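Local coordinates for secreted protein (Streptomyces lividans TK24, PDB 5LXZ) that probably works as a secreted copper-radical oxidase of the galactose oxidase-like AA5 family, built around a Kelch beta-propeller, at residues A245-T250 against S261-D267; L271-E277 against Y288-Q294; F295-A300 against Y311-G317. The protein carries 1 engineered substitution. Numbering follows the deposited sequence.

Contacts 1 and 3 do the same job in two consecutive Kelch blades: each joins the ends of a blade's first two strands, and both are buried near the copper bound by Tyr248. Contact 2 belongs to the same blade as contact 1 but lies further from the centre of the chain, partly exposed, beside the third and fourth strands. The chemistry follows the place: contact 1 supplies a copper ligand, contact 3 adds prolines and an aromatic pair to similar backbone bonds, and contact 2 takes in water and probable crystallisation additives. The three touch one another. Arg246 NH2 reaches Lys275 O at 2.7 Å within one blade, while Ser263 OG to Phe295 O, 2.7 Å, ties it to the next.

Contact 1 (A245-T250 against S261-D267); sequences ARAYPT and SVSGLDD. Engineered in segment 245-250: Ala247 (natural residue Trp). With CU (copper (II) ion), chain B.
Tyr248 takes a positive phi (75/42) in the middle of an otherwise extended segment, and this kink sends its ring away from 261-267 to the copper, with Tyr248 OH 2.1 Å from CU. The setting is a Kelch propeller blade: 245-250 leads into the first strand and 261-267 leaves the second, antiparallel to it. Two hydrogen-bonded pairs set the register. In one, Ala247 N to Leu265 O is 2.9 Å and Leu265 N to Ala247 O 2.8 Å; in the other, Thr250 N to Val262 O is 3.0 Å and Val262 N to Thr250 O 2.9 Å. Between them the backbones come close at Gly264, whose angles (107/165) call for glycine; a CB there would clash with Arg246 CB. Arg246 (chi1 m, then t, t) extends alongside 261-264, so that NH1 gives a 2.9 Å hydrogen bond to Ser263 O, with Ser261 OG over one face of the guanidinium; its NH2 goes on to Lys275 O and a salt bridge with Glu277. The copper set of Tyr248, Tyr460, His461 and His548 is consistent with a galactose oxidase-like radical site; Tyr460 OH hydrogen-bonds Tyr248 OH. Separately, Tyr298 stacks on the ring of Tyr248, whose side chain also touches Cys80. A water sits 2.2 Å from CU. Ala247 is engineered in place of Trp, and its CB packs 4.2 Å from Leu265 CB.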
loop_
_atom_site.group_PDB
_atom_site.type_symbol
_atom_site.label_atom_id
_atom_site.label_comp_id
_atom_site.label_asym_id
_atom_site.label_seq_id
_atom_site.Cartn_x
_atom_site.Cartn_y
_atom_site.Cartn_z
ATOM N N ALA A 245 1.054 4.152 -17.797
ATOM C CA ALA A 245 2.218 3.876 -16.976
ATOM C C ALA A 245 1.882 4.323 -15.556
ATOM O O ALA A 245 1.311 5.401 -15.371
ATOM C CB ALA A 245 3.401 4.638 -17.506
ATOM N N ARG A 246 2.196 3.476 -14.573
ATOM C CA ARG A 246 1.842 3.764 -13.188
ATOM C C ARG A 246 2.907 3.250 -12.244
ATOM O O ARG A 246 3.098 2.056 -12.122
ATOM C CB ARG A 246 0.502 3.124 -12.801
ATOM C CG ARG A 246 -0.672 3.423 -13.734
ATOM C CD ARG A 246 -1.869 2.596 -13.242
ATOM N NE ARG A 246 -2.947 2.683 -14.201
ATOM C CZ ARG A 246 -3.898 3.622 -14.218
ATOM N NH1 ARG A 246 -4.005 4.531 -13.284
ATOM N NH2 ARG A 246 -4.815 3.650 -15.183
ATOM N N ALA A 247 3.593 4.173 -11.575
ATOM C CA ALA A 247 4.329 3.881 -10.361
ATOM C C ALA A 247 3.408 4.166 -9.205
ATOM O O ALA A 247 2.887 5.276 -9.071
ATOM C CB ALA A 247 5.597 4.730 -10.219
ATOM N N TYR A 248 3.213 3.166 -8.343
ATOM C CA TYR A 248 2.401 3.259 -7.115
ATOM C C TYR A 248 0.880 3.256 -7.351
ATOM O O TYR A 248 0.124 4.006 -6.713
ATOM C CB TYR A 248 2.741 4.484 -6.282
ATOM C CG TYR A 248 4.049 4.541 -5.607
ATOM C CD1 TYR A 248 5.022 3.556 -5.747
ATOM C CD2 TYR A 248 4.271 5.597 -4.745
ATOM C CE1 TYR A 248 6.212 3.674 -5.066
ATOM C CE2 TYR A 248 5.449 5.722 -4.095
ATOM C CZ TYR A 248 6.405 4.767 -4.247
ATOM O OH TYR A 248 7.538 4.972 -3.528
ATOM N N PRO A 249 0.376 2.412 -8.250
ATOM C CA PRO A 249 -1.068 2.294 -8.373
ATOM C C PRO A 249 -1.676 1.378 -7.274
ATOM O O PRO A 249 -0.993 0.486 -6.743
ATOM C CB PRO A 249 -1.223 1.642 -9.730
ATOM C CG PRO A 249 -0.114 0.683 -9.758
ATOM C CD PRO A 249 1.047 1.393 -9.071
ATOM N N THR A 250 -2.960 1.602 -6.977
ATOM C CA THR A 250 -3.710 0.564 -6.267
ATOM C C THR A 250 -4.437 -0.295 -7.257
ATOM O O THR A 250 -5.062 0.226 -8.176
ATOM C CB THR A 250 -4.697 1.187 -5.277
ATOM O OG1 THR A 250 -3.923 1.637 -4.157
ATOM C CG2 THR A 250 -5.728 0.210 -4.755
ATOM N N SER A 261 -7.506 -0.581 -11.512
ATOM C CA SER A 261 -6.201 0.062 -11.291
ATOM C C SER A 261 -6.393 1.574 -11.259
ATOM O O SER A 261 -6.987 2.144 -12.178
ATOM C CB SER A 261 -5.253 -0.340 -12.357
ATOM O OG SER A 261 -4.027 0.297 -12.117
ATOM N N VAL A 262 -5.939 2.175 -10.158
ATOM C CA VAL A 262 -6.147 3.574 -9.850
ATOM C C VAL A 262 -4.844 4.255 -9.531
ATOM O O VAL A 262 -4.031 3.766 -8.729
ATOM C CB VAL A 262 -7.104 3.723 -8.659
ATOM C CG1 VAL A 262 -7.413 5.155 -8.322
ATOM C CG2 VAL A 262 -8.404 3.003 -8.990
ATOM N N SER A 263 -4.711 5.443 -10.107
ATOM C CA SER A 263 -3.637 6.374 -9.762
ATOM C C SER A 263 -2.274 5.876 -10.198
ATOM O O SER A 263 -2.158 5.083 -11.125
ATOM C CB SER A 263 -3.715 6.784 -8.280
ATOM O OG SER A 263 -2.897 7.960 -8.059
ATOM N N GLY A 264 -1.232 6.408 -9.585
ATOM C CA GLY A 264 0.136 6.178 -9.948
ATOM C C GLY A 264 0.772 7.384 -10.638
ATOM O O GLY A 264 0.095 8.339 -10.992
ATOM N N LEU A 265 2.076 7.357 -10.716
ATOM C CA LEU A 265 2.840 8.346 -11.465
ATOM C C LEU A 265 3.084 7.808 -12.848
ATOM O O LEU A 265 3.479 6.659 -13.030
ATOM C CB LEU A 265 4.158 8.644 -10.766
ATOM C CG LEU A 265 4.041 9.117 -9.320
ATOM C CD1 LEU A 265 5.450 9.322 -8.764
ATOM C CD2 LEU A 265 3.261 10.402 -9.262
ATOM N N ASP A 266 2.982 8.703 -13.820
ATOM C CA ASP A 266 3.182 8.352 -15.204
ATOM C C ASP A 266 4.659 8.294 -15.618
ATOM O O ASP A 266 5.553 8.351 -14.803
ATOM C CB ASP A 266 2.342 9.300 -16.060
ATOM C CG ASP A 266 3.018 10.614 -16.338
ATOM O OD1 ASP A 266 4.176 10.866 -15.909
ATOM O OD2 ASP A 266 2.358 11.401 -17.045
ATOM N N ASP A 267 4.912 8.172 -16.923
ATOM C CA ASP A 267 6.249 7.840 -17.397
ATOM C C ASP A 267 7.223 9.008 -17.344
ATOM O O ASP A 267 8.404 8.806 -17.581
ATOM C CB ASP A 267 6.215 7.200 -18.786
ATOM C CG ASP A 267 5.796 8.154 -19.886
ATOM O OD1 ASP A 267 5.549 9.365 -19.663
ATOM O OD2 ASP A 267 5.715 7.633 -21.016
HETATM CU CU CU B . 8.172 3.413 -2.340
HETATM O O HOH W 1 9.677 4.574 -3.419
#

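Contact 2 (L271-E277 against Y288-Q294); sequences LVPGKNE and YTDKVRQ. With EDO (1,2-ethanediol), chain O; EDO (1,2-ethanediol), chain M; ACT (acetate ion), chain D.
The outer part of a Kelch blade is closed here, where the chain enters the third strand through 271-277 and leaves the fourth through 288-294. Glu277 and Tyr288 form an antiparallel non-hydrogen-bonded pair, with Glu277 CA 4.1 Å from Tyr288 CA. Beside it Thr289 N donates to Asn276 O at 3.0 Å. Residues 289-292 swing outward and return against Gly274, where Arg293 N meets Gly274 O at 2.9 Å and Gly274 CA lies 3.6 Å from Gln294 CA. No side chain would fit at that closest point: a CB on Gly274 (72/18) would clash with Val292 CG1 and the Gln294 backbone. Just before it, Pro273 centres an inverse gamma turn. Asn276 (chi1 m) fills the mouth of the outward swing. Its ND2 donates to Arg293 O at 3.0 Å and to a water, also at 3.0 Å, that is 2.7 Å from Thr289 OG1 and donates to Lys291 O at 2.7 Å. A second water accepts from Asn276 N at 2.9 Å, sits 2.7 Å from Thr289 OG1 and donates to Lys291 O at 3.0 Å, so both waters bridge Asn276, Thr289 and Lys291. On the exposed turn, one ethanediol accepts from Asp290 N (2.8 Å to its O2) and Lys291 N (2.9 Å to its O1), and Arg293 NH2 donates to an acetate O at 3.1 Å; both probably come from the crystallisation liquor. Tyr288 stacks on His243 and its OH bonds Glu244. Asn276 touches Val262 of strand 259-262 and Trp330 of strand 328-330 in the next blade; Arg293 also touches Trp330, and its NH2 hydrogen-bonds Asn335 O.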
loop_
_atom_site.group_PDB
_atom_site.type_symbol
_atom_site.label_atom_id
_atom_site.label_comp_id
_atom_site.label_asym_id
_atom_site.label_seq_id
_atom_site.Cartn_x
_atom_site.Cartn_y
_atom_site.Cartn_z
ATOM N N LEU A 271 1.402 12.790 -11.873
ATOM C CA LEU A 271 0.248 11.953 -11.402
ATOM C C LEU A 271 -0.640 11.599 -12.576
ATOM O O LEU A 271 -0.945 12.446 -13.419
ATOM C CB LEU A 271 -0.572 12.666 -10.342
ATOM C CG LEU A 271 -1.552 11.746 -9.593
ATOM C CD1 LEU A 271 -0.899 10.909 -8.512
ATOM C CD2 LEU A 271 -2.643 12.573 -8.972
ATOM N N VAL A 272 -1.033 10.334 -12.672
ATOM C CA VAL A 272 -2.019 9.944 -13.679
ATOM C C VAL A 272 -3.293 10.695 -13.285
ATOM O O VAL A 272 -3.740 10.624 -12.135
ATOM C CB VAL A 272 -2.206 8.440 -13.683
ATOM C CG1 VAL A 272 -3.373 8.069 -14.608
ATOM C CG2 VAL A 272 -0.936 7.751 -14.133
ATOM N N PRO A 273 -3.886 11.445 -14.227
ATOM C CA PRO A 273 -4.958 12.374 -13.863
ATOM C C PRO A 273 -6.334 11.727 -13.809
ATOM O O PRO A 273 -7.266 12.108 -14.555
ATOM C CB PRO A 273 -4.867 13.437 -14.985
ATOM C CG PRO A 273 -4.440 12.646 -16.161
ATOM C CD PRO A 273 -3.454 11.636 -15.623
ATOM N N GLY A 274 -6.480 10.740 -12.931
ATOM C CA GLY A 274 -7.764 10.092 -12.757
ATOM C C GLY A 274 -8.209 9.174 -13.881
ATOM O O GLY A 274 -9.388 8.821 -13.910
ATOM N N LYS A 275 -7.286 8.737 -14.745
ATOM C CA LYS A 275 -7.564 7.799 -15.810
ATOM C C LYS A 275 -7.379 6.397 -15.231
ATOM O O LYS A 275 -6.237 5.973 -14.962
ATOM C CB LYS A 275 -6.675 8.055 -17.003
ATOM C CG LYS A 275 -6.892 9.442 -17.610
ATOM C CD LYS A 275 -5.984 9.653 -18.809
ATOM C CE LYS A 275 -6.323 10.897 -19.595
ATOM N NZ LYS A 275 -5.487 10.997 -20.811
ATOM N N ASN A 276 -8.485 5.758 -14.891
ATOM C CA ASN A 276 -8.471 4.432 -14.280
ATOM C C ASN A 276 -8.784 3.351 -15.282
ATOM O O ASN A 276 -9.367 3.645 -16.363
ATOM C CB ASN A 276 -9.461 4.437 -13.127
ATOM C CG ASN A 276 -9.173 5.555 -12.171
ATOM O OD1 ASN A 276 -8.013 5.738 -11.795
ATOM N ND2 ASN A 276 -10.168 6.318 -11.807
ATOM N N GLU A 277 -8.387 2.114 -14.995
ATOM C CA GLU A 277 -8.582 1.025 -15.911
ATOM C C GLU A 277 -8.910 -0.240 -15.199
ATOM O O GLU A 277 -8.677 -0.380 -14.003
ATOM C CB GLU A 277 -7.420 0.823 -16.871
ATOM C CG GLU A 277 -6.068 0.671 -16.330
ATOM C CD GLU A 277 -5.042 0.973 -17.479
ATOM O OE1 GLU A 277 -5.095 0.290 -18.564
ATOM O OE2 GLU A 277 -4.210 1.919 -17.363
ATOM N N TYR A 288 -10.077 1.086 -20.205
ATOM C CA TYR A 288 -10.329 2.300 -19.448
ATOM C C TYR A 288 -11.743 2.356 -18.914
ATOM O O TYR A 288 -12.688 1.908 -19.575
ATOM C CB TYR A 288 -10.124 3.548 -20.263
ATOM C CG TYR A 288 -8.736 3.980 -20.515
ATOM C CD1 TYR A 288 -7.979 4.563 -19.524
ATOM C CD2 TYR A 288 -8.173 3.864 -21.763
ATOM C CE1 TYR A 288 -6.694 4.977 -19.752
ATOM C CE2 TYR A 288 -6.893 4.353 -22.028
ATOM C CZ TYR A 288 -6.159 4.921 -21.027
ATOM O OH TYR A 288 -4.887 5.356 -21.273
ATOM N N THR A 289 -11.907 2.887 -17.700
ATOM C CA THR A 289 -13.221 3.333 -17.248
ATOM C C THR A 289 -13.579 4.599 -18.025
ATOM O O THR A 289 -12.729 5.213 -18.681
ATOM C CB THR A 289 -13.255 3.607 -15.755
ATOM O OG1 THR A 289 -12.282 4.595 -15.434
ATOM C CG2 THR A 289 -12.971 2.318 -14.978
ATOM N N ASP A 290 -14.851 4.958 -17.980
ATOM C CA ASP A 290 -15.330 6.063 -18.810
ATOM C C ASP A 290 -14.982 7.435 -18.308
ATOM O O ASP A 290 -14.786 8.351 -19.118
ATOM C CB ASP A 290 -16.839 5.988 -18.946
ATOM C CG ASP A 290 -17.294 4.769 -19.712
ATOM O OD1 ASP A 290 -16.469 4.136 -20.426
ATOM O OD2 ASP A 290 -18.500 4.462 -19.524
ATOM N N LYS A 291 -15.030 7.618 -16.992
ATOM C CA LYS A 291 -14.963 8.930 -16.382
ATOM C C LYS A 291 -13.753 9.025 -15.459
ATOM O O LYS A 291 -13.262 8.037 -14.942
ATOM C CB LYS A 291 -16.214 9.219 -15.589
ATOM C CG LYS A 291 -17.478 9.296 -16.440
ATOM C CD LYS A 291 -18.702 9.423 -15.553
ATOM C CE LYS A 291 -20.009 9.466 -16.339
ATOM N NZ LYS A 291 -21.154 9.433 -15.397
ATOM N N VAL A 292 -13.260 10.235 -15.363
ATOM C CA VAL A 292 -12.121 10.556 -14.536
ATOM C C VAL A 292 -12.460 10.515 -13.051
ATOM O O VAL A 292 -13.442 11.101 -12.604
ATOM C CB VAL A 292 -11.692 12.028 -14.879
ATOM C CG1 VAL A 292 -10.678 12.595 -13.915
ATOM C CG2 VAL A 292 -11.153 12.084 -16.280
ATOM N N ARG A 293 -11.588 9.873 -12.262
ATOM C CA ARG A 293 -11.608 10.104 -10.823
ATOM C C ARG A 293 -10.219 9.934 -10.271
ATOM O O ARG A 293 -9.597 8.874 -10.337
ATOM C CB ARG A 293 -12.589 9.269 -10.059
ATOM C CG ARG A 293 -12.592 9.735 -8.613
ATOM C CD ARG A 293 -13.834 9.420 -7.864
ATOM N NE ARG A 293 -15.055 10.050 -8.333
ATOM C CZ ARG A 293 -15.459 11.302 -8.071
ATOM N NH1 ARG A 293 -14.719 12.154 -7.366
ATOM N NH2 ARG A 293 -16.637 11.697 -8.517
ATOM N N GLN A 294 -9.731 11.072 -9.774
ATOM C CA GLN A 294 -8.353 11.189 -9.379
ATOM C C GLN A 294 -8.147 10.996 -7.893
ATOM O O GLN A 294 -8.929 11.499 -7.074
ATOM C CB GLN A 294 -7.818 12.553 -9.819
ATOM C CG GLN A 294 -6.335 12.734 -9.613
ATOM C CD GLN A 294 -5.874 14.119 -9.978
ATOM O OE1 GLN A 294 -5.498 14.925 -9.097
ATOM N NE2 GLN A 294 -5.848 14.394 -11.249
HETATM C C1 EDO O . -17.461 4.998 -15.162
HETATM O O1 EDO O . -16.272 5.756 -15.141
HETATM C C2 EDO O . -17.085 3.535 -15.333
HETATM O O2 EDO O . -16.630 3.170 -16.660
HETATM C C1 EDO M . -12.838 11.851 -4.770
HETATM O O1 EDO M . -12.541 13.230 -4.512
HETATM C C2 EDO M . -11.791 11.288 -5.723
HETATM O O2 EDO M . -11.548 12.119 -6.880
HETATM C C ACT D . -16.943 14.999 -7.026
HETATM O O ACT D . -17.021 14.719 -8.244
HETATM O OXT ACT D . -17.788 14.565 -6.213
HETATM C CH3 ACT D . -15.809 15.856 -6.547
HETATM O O HOH W 2 -12.828 6.008 -13.166
HETATM O O HOH W 3 -10.848 6.752 -16.291
#

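Contact 3 (F295-A300 against Y311-G317); sequences FPTYPA and YSGANAG
In this buried junction of a Kelch blade, Phe295, two prolines and Tyr311 pack beside a row of backbone hydrogen bonds, where 295-300 runs into the first strand antiparallel to 311-317 leaving the second. Phe295 (chi1 m, chi2 90°) turns its edge to the face of Tyr311 (chi1 t) in a T-shaped pair, centroids 4.9 Å apart and planes at 73°. Around that ring, Pro299 CB comes to 3.7 Å of Tyr311 CE1 and Pro296 CG to 3.4 Å of Tyr311 OH, which bonds Gly324 O. Thr297 holds chi1 at p, so that its OG1 donates to Gly317 O at 2.8 Å beside the backbone bond from Thr297 N to Gly317 O at 2.9 Å. Ala316 N to Thr297 O (2.9 Å), Ala300 N to Ala314 O (3.0 Å) and Ser312 N to Ala300 O (3.1 Å) complete the backbone pairing. Between these bonds Tyr298 takes a positive phi (38/53), and with chi1 m its ring leads off to stack on the copper ligand Tyr248, its OH bonding Thr81 O; Tyr298 CD2 rests 3.8 Å from Ala316 CB. Ser312 (chi1 p) closes an ST turn, Ala314 N to Ser312 OG 3.2 Å, and also hydrogen-bonds Thr354 OG1. In Asn315, also p, ND2 donates to Gly313 O at 2.9 Å and OD1, 3.3 Å from Pro296 CB, takes a weak bond from Gly317 N at 2.8 Å.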
loop_
_atom_site.group_PDB
_atom_site.type_symbol
_atom_site.label_atom_id
_atom_site.label_comp_id
_atom_site.label_asym_id
_atom_site.label_seq_id
_atom_site.Cartn_x
_atom_site.Cartn_y
_atom_site.Cartn_z
ATOM N N PHE A 295 -7.087 10.246 -7.589
ATOM C CA PHE A 295 -6.634 10.019 -6.226
ATOM C C PHE A 295 -5.114 10.141 -6.155
ATOM O O PHE A 295 -4.443 9.931 -7.158
ATOM C CB PHE A 295 -6.985 8.586 -5.757
ATOM C CG PHE A 295 -8.449 8.283 -5.678
ATOM C CD1 PHE A 295 -9.126 7.770 -6.771
ATOM C CD2 PHE A 295 -9.148 8.515 -4.499
ATOM C CE1 PHE A 295 -10.468 7.505 -6.697
ATOM C CE2 PHE A 295 -10.520 8.242 -4.421
ATOM C CZ PHE A 295 -11.160 7.690 -5.524
ATOM N N PRO A 296 -4.589 10.359 -4.954
ATOM C CA PRO A 296 -3.163 10.192 -4.748
ATOM C C PRO A 296 -2.736 8.752 -4.943
ATOM O O PRO A 296 -3.606 7.909 -5.133
ATOM C CB PRO A 296 -2.956 10.588 -3.280
ATOM C CG PRO A 296 -4.300 10.489 -2.670
ATOM C CD PRO A 296 -5.307 10.734 -3.724
ATOM N N THR A 297 -1.457 8.473 -4.828
ATOM C CA THR A 297 -0.943 7.117 -5.058
ATOM C C THR A 297 -1.266 6.189 -3.914
ATOM O O THR A 297 -1.578 6.608 -2.807
ATOM C CB THR A 297 0.575 7.130 -5.280
ATOM O OG1 THR A 297 1.231 7.537 -4.073
ATOM C CG2 THR A 297 0.937 7.991 -6.453
ATOM N N TYR A 298 -1.233 4.891 -4.194
ATOM C CA TYR A 298 -1.655 3.841 -3.281
ATOM C C TYR A 298 -2.886 4.240 -2.465
ATOM O O TYR A 298 -2.899 4.088 -1.216
ATOM C CB TYR A 298 -0.511 3.342 -2.381
ATOM C CG TYR A 298 0.564 2.560 -3.085
ATOM C CD1 TYR A 298 0.250 1.499 -3.906
ATOM C CD2 TYR A 298 1.918 2.850 -2.901
ATOM C CE1 TYR A 298 1.231 0.767 -4.533
ATOM C CE2 TYR A 298 2.906 2.140 -3.539
ATOM C CZ TYR A 298 2.579 1.075 -4.327
ATOM O OH TYR A 298 3.612 0.376 -4.925
ATOM N N PRO A 299 -3.957 4.683 -3.119
ATOM C CA PRO A 299 -5.169 4.967 -2.357
ATOM C C PRO A 299 -5.713 3.705 -1.746
ATOM O O PRO A 299 -5.776 2.676 -2.380
ATOM C CB PRO A 299 -6.138 5.549 -3.377
ATOM C CG PRO A 299 -5.664 4.907 -4.671
ATOM C CD PRO A 299 -4.178 4.781 -4.580
ATOM N N ALA A 300 -6.109 3.750 -0.481
ATOM C CA ALA A 300 -6.658 2.577 0.175
ATOM C C ALA A 300 -8.112 2.384 -0.213
ATOM O O ALA A 300 -8.986 3.046 0.334
ATOM C CB ALA A 300 -6.507 2.708 1.676
ATOM N N TYR A 311 -13.004 4.448 -0.016
ATOM C CA TYR A 311 -11.671 5.087 0.061
ATOM C C TYR A 311 -11.530 5.585 1.452
ATOM O O TYR A 311 -12.256 6.494 1.869
ATOM C CB TYR A 311 -11.589 6.210 -0.944
ATOM C CG TYR A 311 -10.358 7.085 -0.826
ATOM C CD1 TYR A 311 -9.067 6.521 -0.789
ATOM C CD2 TYR A 311 -10.452 8.456 -0.798
ATOM C CE1 TYR A 311 -7.936 7.323 -0.712
ATOM C CE2 TYR A 311 -9.333 9.242 -0.792
ATOM C CZ TYR A 311 -8.072 8.676 -0.739
ATOM O OH TYR A 311 -6.917 9.409 -0.745
ATOM N N SER A 312 -10.518 5.087 2.165
ATOM C CA SER A 312 -10.366 5.429 3.569
ATOM C C SER A 312 -9.677 6.787 3.731
ATOM O O SER A 312 -9.674 7.299 4.842
ATOM C CB SER A 312 -9.550 4.381 4.305
ATOM O OG SER A 312 -8.177 4.477 3.941
ATOM N N GLY A 313 -9.090 7.316 2.681
ATOM C CA GLY A 313 -8.257 8.503 2.740
ATOM C C GLY A 313 -6.770 8.207 2.858
ATOM O O GLY A 313 -5.951 9.073 2.535
ATOM N N ALA A 314 -6.401 7.002 3.273
ATOM C CA ALA A 314 -4.983 6.641 3.404
ATOM C C ALA A 314 -4.373 6.515 2.029
ATOM O O ALA A 314 -5.037 6.028 1.093
ATOM C CB ALA A 314 -4.818 5.331 4.167
ATOM N N ASN A 315 -3.147 6.987 1.878
ATOM C CA ASN A 315 -2.502 7.027 0.562
ATOM C C ASN A 315 -1.022 7.281 0.743
ATOM O O ASN A 315 -0.606 7.617 1.823
ATOM C CB ASN A 315 -3.098 8.162 -0.304
ATOM C CG ASN A 315 -2.757 9.547 0.210
ATOM O OD1 ASN A 315 -1.776 10.126 -0.200
ATOM N ND2 ASN A 315 -3.527 10.046 1.173
ATOM N N ALA A 316 -0.255 7.091 -0.310
ATOM C CA ALA A 316 1.208 7.242 -0.274
ATOM C C ALA A 316 1.672 8.588 -0.805
ATOM O O ALA A 316 2.888 8.828 -0.899
ATOM C CB ALA A 316 1.888 6.099 -1.016
ATOM N N GLY A 317 0.737 9.469 -1.107
ATOM C CA GLY A 317 1.025 10.834 -1.511
ATOM C C GLY A 317 1.058 11.069 -3.005
ATOM O O GLY A 317 0.599 10.244 -3.798
#